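Local coordinates for protein TetR family transcriptional regulator (PDB 6AZH) that probably binds operator DNA as a dimer and represses transcription, perhaps of fatty acid metabolism genes, until a small-molecule effector releases it, at residues M103-S106 and Q107-G110; K111-R114 and Q115-R119. All coordinates share one frame; numbering follows the deposited sequence.

Contact 1 (M103-S106 and Q107-G110)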
HETATM    1  N   MSE A 103       6.471   7.691  -3.710  1.00 19.03           N
HETATM    2  CA  MSE A 103       5.774   8.746  -4.412  1.00 22.90           C
HETATM    3  C   MSE A 103       4.477   8.212  -5.022  1.00 22.25           C
HETATM    4  O   MSE A 103       3.415   8.820  -4.864  1.00 18.31           O
HETATM    5  CB  MSE A 103       6.672   9.321  -5.497  1.00 21.34           C
HETATM    6  CG  MSE A 103       5.909   9.872  -6.677  1.00 27.70           C
HETATM    7 SE   MSE A 103       7.084  10.668  -7.926  0.71 22.06          SE
HETATM    8  CE  MSE A 103       7.575   9.112  -8.657  1.00 34.82           C
ATOM      9  N   VAL A 104       4.576   7.066  -5.715  1.00 17.06           N
ATOM     10  CA  VAL A 104       3.398   6.418  -6.300  1.00 19.11           C
ATOM     11  C   VAL A 104       2.397   6.061  -5.208  1.00 16.36           C
ATOM     12  O   VAL A 104       1.214   6.409  -5.286  1.00 18.13           O
ATOM     13  CB  VAL A 104       3.811   5.158  -7.094  1.00 18.56           C
ATOM     14  CG1 VAL A 104       2.588   4.334  -7.485  1.00 18.38           C
ATOM     15  CG2 VAL A 104       4.583   5.524  -8.346  1.00 17.06           C
HETATM   16  N   MSE A 105       2.857   5.348  -4.187  1.00 16.12           N
HETATM   17  CA  MSE A 105       1.971   4.906  -3.127  1.00 18.48           C
HETATM   18  C   MSE A 105       1.260   6.048  -2.438  1.00 20.46           C
HETATM   19  O   MSE A 105       0.113   5.906  -2.045  1.00 17.41           O
HETATM   20  CB  MSE A 105       2.716   4.082  -2.084  1.00 21.27           C
HETATM   21  CG  MSE A 105       3.400   2.905  -2.667  1.00 23.51           C
HETATM   22 SE   MSE A 105       1.991   1.655  -3.164  1.00 46.26          SE
HETATM   23  CE  MSE A 105       2.131   1.791  -5.157  1.00 35.07           C
ATOM     24  N   SER A 106       1.934   7.184  -2.300  1.00 16.58           N
ATOM     25  CA  SER A 106       1.304   8.304  -1.607  1.00 18.12           C
ATOM     26  C   SER A 106       0.123   8.881  -2.381  1.00 19.16           C
ATOM     27  O   SER A 106      -0.731   9.546  -1.779  1.00 20.56           O
ATOM     28  CB  SER A 106       2.342   9.383  -1.323  1.00 17.49           C
ATOM     29  OG  SER A 106       2.645  10.114  -2.504  1.00 21.10           O
ATOM     30  N   GLN A 107       0.029   8.621  -3.685  1.00 18.05           N
ATOM     31  CA  GLN A 107      -0.990   9.251  -4.510  1.00 19.18           C
ATOM     32  C   GLN A 107      -2.031   8.279  -5.047  1.00 17.26           C
ATOM     33  O   GLN A 107      -2.888   8.687  -5.839  1.00 20.22           O
ATOM     34  CB  GLN A 107      -0.323  10.018  -5.661  1.00 17.52           C
ATOM     35  CG  GLN A 107       0.192  11.381  -5.216  1.00 20.60           C
ATOM     36  CD  GLN A 107      -0.944  12.337  -4.920  1.00 19.06           C
ATOM     37  OE1 GLN A 107      -1.742  12.650  -5.800  1.00 20.68           O
ATOM     38  NE2 GLN A 107      -1.041  12.780  -3.668  1.00 21.89           N
ATOM     39  N   LEU A 108      -2.033   7.022  -4.592  1.00 17.84           N
ATOM     40  CA  LEU A 108      -2.923   6.036  -5.197  1.00 18.96           C
ATOM     41  C   LEU A 108      -4.350   6.056  -4.661  1.00 23.01           C
ATOM     42  O   LEU A 108      -5.192   5.314  -5.179  1.00 22.86           O
ATOM     43  CB  LEU A 108      -2.382   4.627  -4.986  1.00 20.00           C
ATOM     44  CG  LEU A 108      -1.313   4.083  -5.915  1.00 21.89           C
ATOM     45  CD1 LEU A 108      -1.110   2.652  -5.485  1.00 23.70           C
ATOM     46  CD2 LEU A 108      -1.718   4.165  -7.360  1.00 21.21           C
ATOM     47  N   TRP A 109      -4.652   6.861  -3.648  1.00 18.35           N
ATOM     48  CA  TRP A 109      -5.826   6.611  -2.822  1.00 17.99           C
ATOM     49  C   TRP A 109      -6.900   7.684  -2.875  1.00 21.76           C
ATOM     50  O   TRP A 109      -7.965   7.484  -2.276  1.00 21.92           O
ATOM     51  CB  TRP A 109      -5.385   6.402  -1.362  1.00 18.95           C
ATOM     52  CG  TRP A 109      -4.267   5.405  -1.297  1.00 18.67           C
ATOM     53  CD1 TRP A 109      -2.915   5.664  -1.240  1.00 19.08           C
ATOM     54  CD2 TRP A 109      -4.399   3.979  -1.349  1.00 19.09           C
ATOM     55  NE1 TRP A 109      -2.213   4.476  -1.224  1.00 17.78           N
ATOM     56  CE2 TRP A 109      -3.102   3.433  -1.291  1.00 19.95           C
ATOM     57  CE3 TRP A 109      -5.498   3.110  -1.397  1.00 21.64           C
ATOM     58  CZ2 TRP A 109      -2.869   2.055  -1.298  1.00 20.70           C
ATOM     59  CZ3 TRP A 109      -5.262   1.738  -1.420  1.00 19.06           C
ATOM     60  CH2 TRP A 109      -3.961   1.229  -1.357  1.00 22.27           C
ATOM     61  N   GLY A 110      -6.666   8.799  -3.567  1.00 22.18           N
ATOM     62  CA  GLY A 110      -7.595   9.903  -3.596  1.00 23.20           C
ATOM     63  C   GLY A 110      -8.371   9.962  -4.897  1.00 28.22           C
ATOM     64  O   GLY A 110      -8.318   9.057  -5.732  1.00 27.36           O
TER
HETATM   65  O   HOH W   1      -3.310   9.096  -2.239  1.00 19.27           O
HETATM   66  O   HOH W   2       1.194  12.492  -2.046  1.00 20.99           O
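Val104 and Gln107 are joined by a backbone bond, Val104 O accepting Gln107 N at 3.0 Å, an i to i+3 step in place of the i to i+4 pairing of an alpha helix; Leu108 N lies near the same oxygen at too poor an angle to bond. The stretch is the C-terminal end of helix 98-106 and the loop after it, in the all-helical C-terminal domain of a TetR-family regulator. Met105, deposited as selenomethionine, bends at chi2 and chi3 and lies alongside Leu108, both side chains pointing the same way. Their methyls are tightly packed, with Met105 CE 3.4 Å from Leu108 CD1. More loosely, Val104 CG1 meets Leu108 CG at 4.2 Å. Phe155 and Ile159 of helix 147-165 also pack on Met105, and Trp109 of the second subunit touches it, which places this apolar patch at the dimer interface. Leu108 CB sits over the rim of one face of the Trp109 ring, while the edge of the indole turns to the helix end and NE1 makes a weak, bent hydrogen bond to Met105 O (121° at the hydrogen). A water bridges Ser106 O and Trp109 N. On the polar side, Ser106 OG, held between backbone N and carbonyl carbon (chi1 76°), donates back to Met103 O at 2.8 Å. The bend of Gln107 at chi2 leaves its amide one water away from this hydroxyl: NE2 donates to a second water, 2.8 Å away, which in turn donates to Ser106 OG, while OE1 accepts from Arg114 NE.

Contact 2 (K111-R114 and Q115-R119)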
ATOM      1  N   LYS A 111      -9.097  11.066  -5.074  1.00 27.92           N
ATOM      2  CA  LYS A 111     -10.044  11.183  -6.174  1.00 28.35           C
ATOM      3  C   LYS A 111      -9.717  12.301  -7.158  1.00 29.21           C
ATOM      4  O   LYS A 111     -10.545  12.599  -8.027  1.00 31.01           O
ATOM      5  CB  LYS A 111     -11.457  11.368  -5.618  1.00 31.87           C
ATOM      6  CG  LYS A 111     -12.142  10.057  -5.270  1.00 38.65           C
ATOM      7  CD  LYS A 111     -12.060   9.069  -6.437  1.00 43.74           C
ATOM      8  CE  LYS A 111     -12.143   7.620  -5.968  1.00 46.15           C
ATOM      9  NZ  LYS A 111     -13.432   7.298  -5.270  1.00 53.10           N
ATOM     10  N   GLU A 112      -8.548  12.929  -7.060  1.00 28.34           N
ATOM     11  CA  GLU A 112      -8.149  13.863  -8.104  1.00 28.72           C
ATOM     12  C   GLU A 112      -8.006  13.118  -9.423  1.00 29.45           C
ATOM     13  O   GLU A 112      -7.668  11.933  -9.455  1.00 25.82           O
ATOM     14  CB  GLU A 112      -6.827  14.552  -7.757  1.00 31.11           C
ATOM     15  CG  GLU A 112      -6.849  15.374  -6.481  1.00 31.87           C
ATOM     16  CD  GLU A 112      -7.766  16.563  -6.590  1.00 42.46           C
ATOM     17  OE1 GLU A 112      -8.622  16.730  -5.695  1.00 44.66           O
ATOM     18  OE2 GLU A 112      -7.637  17.323  -7.575  1.00 43.26           O
ATOM     19  N   THR A 113      -8.281  13.825 -10.522  1.00 28.82           N
ATOM     20  CA  THR A 113      -8.091  13.241 -11.851  1.00 32.96           C
ATOM     21  C   THR A 113      -6.676  12.690 -12.011  1.00 26.92           C
ATOM     22  O   THR A 113      -6.470  11.625 -12.606  1.00 28.04           O
ATOM     23  CB  THR A 113      -8.382  14.299 -12.926  1.00 37.44           C
ATOM     24  OG1 THR A 113      -9.735  14.751 -12.794  1.00 38.90           O
ATOM     25  CG2 THR A 113      -8.190  13.724 -14.323  1.00 39.65           C
ATOM     26  N   ARG A 114      -5.694  13.398 -11.456  1.00 24.31           N
ATOM     27  CA  ARG A 114      -4.310  12.938 -11.450  1.00 22.57           C
ATOM     28  C   ARG A 114      -4.195  11.533 -10.866  1.00 24.92           C
ATOM     29  O   ARG A 114      -3.388  10.721 -11.328  1.00 24.29           O
ATOM     30  CB  ARG A 114      -3.469  13.933 -10.650  1.00 26.95           C
ATOM     31  CG  ARG A 114      -2.029  13.574 -10.388  1.00 23.95           C
ATOM     32  CD  ARG A 114      -1.423  14.617  -9.416  1.00 21.69           C
ATOM     33  NE  ARG A 114      -1.960  14.507  -8.059  1.00 23.44           N
ATOM     34  CZ  ARG A 114      -2.831  15.359  -7.509  1.00 23.73           C
ATOM     35  NH1 ARG A 114      -3.296  16.402  -8.195  1.00 23.21           N
ATOM     36  NH2 ARG A 114      -3.245  15.168  -6.268  1.00 24.67           N
ATOM     37  N   GLN A 115      -5.001  11.230  -9.853  1.00 23.71           N
ATOM     38  CA  GLN A 115      -4.871   9.947  -9.179  1.00 22.03           C
ATOM     39  C   GLN A 115      -5.660   8.850  -9.879  1.00 25.11           C
ATOM     40  O   GLN A 115      -5.222   7.696  -9.878  1.00 22.20           O
ATOM     41  CB  GLN A 115      -5.297  10.090  -7.722  1.00 22.91           C
ATOM     42  CG  GLN A 115      -4.612  11.270  -7.020  1.00 20.52           C
ATOM     43  CD  GLN A 115      -5.154  11.525  -5.630  1.00 25.51           C
ATOM     44  OE1 GLN A 115      -6.147  12.233  -5.456  1.00 26.75           O
ATOM     45  NE2 GLN A 115      -4.511  10.935  -4.632  1.00 25.02           N
ATOM     46  N   ASP A 116      -6.806   9.181 -10.482  1.00 25.10           N
ATOM     47  CA  ASP A 116      -7.452   8.239 -11.394  1.00 26.71           C
ATOM     48  C   ASP A 116      -6.488   7.817 -12.493  1.00 25.33           C
ATOM     49  O   ASP A 116      -6.370   6.628 -12.816  1.00 24.46           O
ATOM     50  CB  ASP A 116      -8.698   8.866 -12.018  1.00 27.15           C
ATOM     51  CG  ASP A 116      -9.863   8.964 -11.056  1.00 36.63           C
ATOM     52  OD1 ASP A 116     -10.037   8.053 -10.222  1.00 36.25           O
ATOM     53  OD2 ASP A 116     -10.620   9.957 -11.150  1.00 39.85           O
ATOM     54  N   GLU A 117      -5.793   8.796 -13.086  1.00 25.95           N
ATOM     55  CA  GLU A 117      -4.864   8.519 -14.174  1.00 24.21           C
ATOM     56  C   GLU A 117      -3.696   7.664 -13.702  1.00 24.52           C
ATOM     57  O   GLU A 117      -3.282   6.732 -14.402  1.00 25.04           O
ATOM     58  CB  GLU A 117      -4.367   9.835 -14.777  1.00 26.97           C
ATOM     59  CG  GLU A 117      -5.424  10.526 -15.631  1.00 30.80           C
ATOM     60  CD  GLU A 117      -5.196  12.030 -15.795  1.00 36.14           C
ATOM     61  OE1 GLU A 117      -4.144  12.550 -15.347  1.00 32.69           O
ATOM     62  OE2 GLU A 117      -6.077  12.691 -16.384  1.00 41.06           O
ATOM     63  N   LEU A 118      -3.155   7.974 -12.519  1.00 21.66           N
ATOM     64  CA  LEU A 118      -2.109   7.147 -11.923  1.00 23.16           C
ATOM     65  C   LEU A 118      -2.583   5.712 -11.738  1.00 18.78           C
ATOM     66  O   LEU A 118      -1.860   4.761 -12.064  1.00 18.69           O
ATOM     67  CB  LEU A 118      -1.682   7.733 -10.581  1.00 19.56           C
ATOM     68  CG  LEU A 118      -0.769   6.852  -9.726  1.00 16.30           C
ATOM     69  CD1 LEU A 118       0.523   6.534 -10.466  1.00 23.31           C
ATOM     70  CD2 LEU A 118      -0.474   7.471  -8.380  1.00 18.02           C
ATOM     71  N   ARG A 119      -3.784   5.532 -11.184  1.00 21.01           N
ATOM     72  CA  ARG A 119      -4.299   4.176 -10.987  1.00 22.11           C
ATOM     73  C   ARG A 119      -4.496   3.461 -12.319  1.00 22.68           C
ATOM     74  O   ARG A 119      -4.285   2.247 -12.414  1.00 21.15           O
ATOM     75  CB  ARG A 119      -5.609   4.208 -10.196  1.00 22.10           C
ATOM     76  CG  ARG A 119      -5.426   4.352  -8.687  1.00 20.32           C
ATOM     77  CD  ARG A 119      -6.750   4.209  -7.940  1.00 22.08           C
ATOM     78  NE  ARG A 119      -7.712   5.247  -8.299  1.00 26.75           N
ATOM     79  CZ  ARG A 119      -7.885   6.390  -7.636  1.00 28.72           C
ATOM     80  NH1 ARG A 119      -7.155   6.666  -6.563  1.00 23.08           N
ATOM     81  NH2 ARG A 119      -8.785   7.266  -8.057  1.00 26.96           N
TER
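Gln115 reaches back over the start of helix 113-138 to the N-cap residue Glu112, its OE1 accepting Glu112 N at 3.0 Å: the N3-to-N-cap half of a capping box. With CG beside its own backbone N (chi1 -50°) and the chain extended beyond, the amide passes Glu112 CB, and OE1 receives the N-H from 19° off the carbonyl plane. NE2 donates to Gln107 O, so the flip of the amide is fixed. Arg114 lies obliquely to the same amide, its guanidinium turned 22° from the amide plane and, besides the NE bond to Gln107 OE1, forming a salt bridge with Glu51 and a cation-pi contact with Tyr24. Gln115 N and Asp116 N share Glu112 O, the first from above the carbonyl plane, the second nearly along the C=O direction at 3.1 Å. Glu117 carries the regular helical bonding forward through Thr113 O, and its carboxylate swings beside the threonine methyl, OE2 3.1 Å from Thr113 CG2. Leu118 N donates to Arg114 O, while its side chain faces Ile58 of helix 50-74. Arg119 folds back, bent at chi3. Gln115 O lies 3.7 Å above one face of its guanidinium, the Lys111 side chain crosses that of Arg119 at about a right angle, its CE near NH2, and NH2 forms a salt bridge with Asp116 OD1 at 2.6 Å, met from above the carboxylate plane.

The two contacts are consecutive in the chain: contact 1 covers the end of helix 98-106 and the loop after it, contact 2 the last loop residues and the first turns of helix 113-138. Their centres are about 9 Å apart. Arg119 of contact 2 ties them together, its NH1 lying 2.8 Å from both Leu108 O and Gly110 O, probable hydrogen bonds that hold the loop against helix 113-138; Leu108 CD2 packs on Leu118 CD2. Both contacts touch the second subunit, and both also meet helix 50-74. The connection therefore lies where the C-terminal domain adjoins helices 6-26 and 50-74, and where TetR-family relatives pass effector-induced shifts to the DNA-binding helices; a similar role here is inferred.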